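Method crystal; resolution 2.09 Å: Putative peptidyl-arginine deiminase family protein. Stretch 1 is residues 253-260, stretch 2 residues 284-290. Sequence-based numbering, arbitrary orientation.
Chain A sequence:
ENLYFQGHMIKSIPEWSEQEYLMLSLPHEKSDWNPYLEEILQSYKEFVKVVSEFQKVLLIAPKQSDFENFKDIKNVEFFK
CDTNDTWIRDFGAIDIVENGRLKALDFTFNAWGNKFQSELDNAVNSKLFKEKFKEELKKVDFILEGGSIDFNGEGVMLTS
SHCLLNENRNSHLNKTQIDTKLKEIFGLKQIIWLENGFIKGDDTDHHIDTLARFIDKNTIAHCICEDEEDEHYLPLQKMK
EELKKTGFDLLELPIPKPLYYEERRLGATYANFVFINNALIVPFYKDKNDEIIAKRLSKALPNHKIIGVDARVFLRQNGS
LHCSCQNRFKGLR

Stretch 1, residues 253-260: LPIPKPLY
Stretch 2 (284-290) FYKDKND

Packing of residues 253-260 against residues 284-290 of one chain, a contact that buries 364 Å² summed over both sides. Stretch 1 leaves a strand at Leu253 and Pro254 and continues as an extended, proline-rich loop; stretch 2 runs from Phe284 (-109/145, chi1 m at -89°, chi2 17°), in strand conformation, through a turn into a helix that includes Asn289 and Asp290. The backbones come nearest at Pro256 and Asn289, whose CA atoms lie 6.0 Å apart, and the direct hydrogen bonds pair side chains of stretch 2 with main-chain atoms of stretch 1. The contacts are met in opposite sequence order: Pro254 and Ile255 at Asn289, Lys257 at Asp287, Leu259 at Tyr285.

Leu253 (phi/psi -122/87, chi1 m, chi2 t) is buried but makes no contact with stretch 2. Pro254 (-66/127, C-gamma endo) points its CA-to-CB bond toward stretch 2; its CB lies 3.7 Å from Asn289 ND2, and its O accepts a weak hydrogen bond from Asn289 ND2 at 3.2 Å. The CA-to-CB bond of Ile255 (-64/149, chi1 p, chi2 t) points away, yet Ile255 O takes a second weak bond from Asn289 ND2 at 3.0 Å. A proline nitrogen has no hydrogen to donate, but carbonyls remain free to accept, and one amide group of Asn289 (-72/-19, chi1 m, chi2 -6°) serves two successive ones, with N-H...O angles of 129° and 120°.

Pro256 (-73/174, C-gamma endo) fits its ring among three residues: CB is 3.5 Å from Asp287 CG, CA is 3.9 Å from Asn289 ND2, and CG makes an apolar contact with Tyr285 CD2 at 4.1 Å, approaching that aromatic ring obliquely. Lys257 (-63/154, chi1 m, chi2 m, chi3 t, NZ not modelled) supplies the straightest bond across the contact: its N donates to Asp287 OD2 at 3.0 Å and 163°. A water reinforces this link, donating to Lys257 O at 3.0 Å and to Asp287 OD2 at 2.6 Å.

The other carboxylate oxygen of Asp287 (-136/153, chi1 t, chi2 -75°), OD1, accepts from Asn289 N at 2.8 Å and 169°, a capping bond before the helix. The carboxylate thus ties the turn to the loop. Asp290 N donates to Asp287 O at 2.9 Å, and Asp290 (-50/-51, chi1 m, chi2 -4°) folds its carboxylate back so that OD1 receives Tyr285 N at 3.0 Å and 171°, bracing the turn from within. Lys286 takes positive backbone angles (61/53; chi m, m, t, p), and the end of its side chain leads away from stretch 1; Lys288 is at -56/-25 with chi p, t, t, p.

The CA-to-CB bond of Pro258 (-48/129, C-gamma exo) points away, and the residue makes no contact. The CA-to-CB bond of Leu259 (-112/150, chi1 m, chi2 91°, between wells) points toward stretch 2, where Leu259 CD2 lies 4.0 Å from Tyr285 CB in apolar contact and 3.7 Å from Tyr285 O. Tyr285 (-126/13, chi1 m, chi2 -68°) therefore meets both Pro256 and Leu259. Tyr260 (-137/143, chi1 m, chi2 -86°), also extended, lies beyond reach.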

# COMPACT_ATOMS: atom_id res chain seq x y z
N LEU A 253 5.18 15.94 -2.68
CA LEU A 253 4.47 15.73 -1.42
C LEU A 253 5.40 16.15 -0.29
O LEU A 253 6.13 15.32 0.24
CB LEU A 253 4.10 14.25 -1.27
CG LEU A 253 3.28 13.63 -2.40
CD1 LEU A 253 3.20 12.12 -2.22
CD2 LEU A 253 1.88 14.24 -2.47
N PRO A 254 5.38 17.44 0.08
CA PRO A 254 6.30 17.92 1.12
C PRO A 254 5.98 17.31 2.47
O PRO A 254 4.85 17.39 2.93
CB PRO A 254 6.06 19.43 1.14
CG PRO A 254 4.70 19.62 0.56
CD PRO A 254 4.57 18.54 -0.47
N ILE A 255 6.98 16.71 3.11
CA ILE A 255 6.76 16.07 4.40
C ILE A 255 6.36 17.10 5.45
O ILE A 255 6.75 18.27 5.35
CB ILE A 255 8.00 15.26 4.88
CG1 ILE A 255 9.21 16.16 5.15
CG2 ILE A 255 8.34 14.17 3.86
CD1 ILE A 255 10.43 15.42 5.67
N PRO A 256 5.55 16.69 6.43
CA PRO A 256 5.14 17.65 7.45
C PRO A 256 6.30 17.98 8.39
O PRO A 256 7.37 17.37 8.29
CB PRO A 256 4.03 16.91 8.19
CG PRO A 256 4.37 15.48 8.04
CD PRO A 256 5.01 15.35 6.69
N LYS A 257 6.09 18.93 9.29
CA LYS A 257 7.07 19.21 10.33
C LYS A 257 7.19 17.96 11.21
O LYS A 257 6.24 17.18 11.29
CB LYS A 257 6.67 20.42 11.17
CG LYS A 257 6.60 21.74 10.41
CD LYS A 257 7.96 22.17 9.88
CE LYS A 257 7.89 23.58 9.31
N PRO A 258 8.35 17.76 11.85
CA PRO A 258 8.57 16.60 12.71
C PRO A 258 7.44 16.32 13.70
O PRO A 258 7.00 17.24 14.40
CB PRO A 258 9.86 16.96 13.45
CG PRO A 258 10.60 17.85 12.51
CD PRO A 258 9.56 18.60 11.74
N LEU A 259 6.96 15.08 13.73
CA LEU A 259 5.97 14.61 14.72
C LEU A 259 6.63 13.61 15.65
O LEU A 259 7.53 12.87 15.23
CB LEU A 259 4.79 13.93 14.03
CG LEU A 259 3.82 14.80 13.23
CD1 LEU A 259 4.26 14.88 11.78
CD2 LEU A 259 2.41 14.23 13.32
N TYR A 260 6.17 13.55 16.89
CA TYR A 260 6.83 12.74 17.91
C TYR A 260 5.86 11.95 18.78
O TYR A 260 4.78 12.43 19.11
CB TYR A 260 7.68 13.63 18.82
CG TYR A 260 8.76 14.41 18.11
CD1 TYR A 260 10.01 13.85 17.88
CD2 TYR A 260 8.53 15.71 17.66
CE1 TYR A 260 11.00 14.55 17.22
CE2 TYR A 260 9.52 16.42 17.00
CZ TYR A 260 10.75 15.83 16.78
OH TYR A 260 11.74 16.53 16.13
N PHE A 284 -3.64 12.44 6.77
CA PHE A 284 -3.50 13.78 7.33
C PHE A 284 -2.77 13.63 8.67
O PHE A 284 -2.95 12.64 9.38
CB PHE A 284 -4.88 14.41 7.55
CG PHE A 284 -5.41 15.20 6.36
CD1 PHE A 284 -4.88 15.06 5.08
CD2 PHE A 284 -6.47 16.08 6.54
CE1 PHE A 284 -5.39 15.79 4.01
CE2 PHE A 284 -6.99 16.81 5.48
CZ PHE A 284 -6.45 16.67 4.21
N TYR A 285 -1.93 14.61 8.99
CA TYR A 285 -1.12 14.59 10.22
C TYR A 285 -1.30 15.85 11.07
O TYR A 285 -0.54 16.10 12.01
CB TYR A 285 0.35 14.39 9.85
CG TYR A 285 0.61 13.11 9.07
CD1 TYR A 285 0.47 11.86 9.67
CD2 TYR A 285 1.02 13.15 7.73
CE1 TYR A 285 0.71 10.68 8.97
CE2 TYR A 285 1.26 11.98 7.02
CZ TYR A 285 1.11 10.75 7.64
OH TYR A 285 1.36 9.58 6.94
N LYS A 286 -2.33 16.64 10.75
CA LYS A 286 -2.61 17.92 11.41
C LYS A 286 -1.45 18.91 11.25
O LYS A 286 -0.95 19.49 12.22
CB LYS A 286 -2.99 17.72 12.88
CG LYS A 286 -4.14 16.74 13.10
CD LYS A 286 -5.41 17.17 12.37
CE LYS A 286 -6.60 16.27 12.68
NZ LYS A 286 -6.97 16.26 14.12
N ASP A 287 -1.06 19.09 9.99
CA ASP A 287 0.02 19.99 9.59
C ASP A 287 -0.50 20.74 8.38
O ASP A 287 -1.34 20.22 7.65
CB ASP A 287 1.26 19.16 9.24
CG ASP A 287 2.44 20.00 8.79
OD1 ASP A 287 2.43 20.50 7.64
OD2 ASP A 287 3.39 20.14 9.57
N LYS A 288 0.01 21.95 8.16
CA LYS A 288 -0.44 22.78 7.03
C LYS A 288 -0.28 22.09 5.68
O LYS A 288 -0.98 22.43 4.72
CB LYS A 288 0.29 24.13 7.01
CG LYS A 288 1.79 24.05 6.81
CD LYS A 288 2.40 25.44 6.64
CE LYS A 288 3.92 25.40 6.67
NZ LYS A 288 4.47 24.63 5.53
N ASN A 289 0.64 21.13 5.59
CA ASN A 289 0.86 20.41 4.35
C ASN A 289 -0.25 19.44 3.98
O ASN A 289 -0.35 19.05 2.82
CB ASN A 289 2.22 19.70 4.38
CG ASN A 289 3.39 20.66 4.32
OD1 ASN A 289 3.21 21.87 4.15
ND2 ASN A 289 4.58 20.14 4.46
N ASP A 290 -1.09 19.06 4.95
CA ASP A 290 -2.30 18.28 4.69
C ASP A 290 -3.10 18.94 3.57
O ASP A 290 -3.51 18.29 2.60
CB ASP A 290 -3.22 18.21 5.92
CG ASP A 290 -2.65 17.37 7.06
OD1 ASP A 290 -1.58 16.74 6.93
OD2 ASP A 290 -3.28 17.36 8.13
O HOH W 1 3.71 18.66 11.74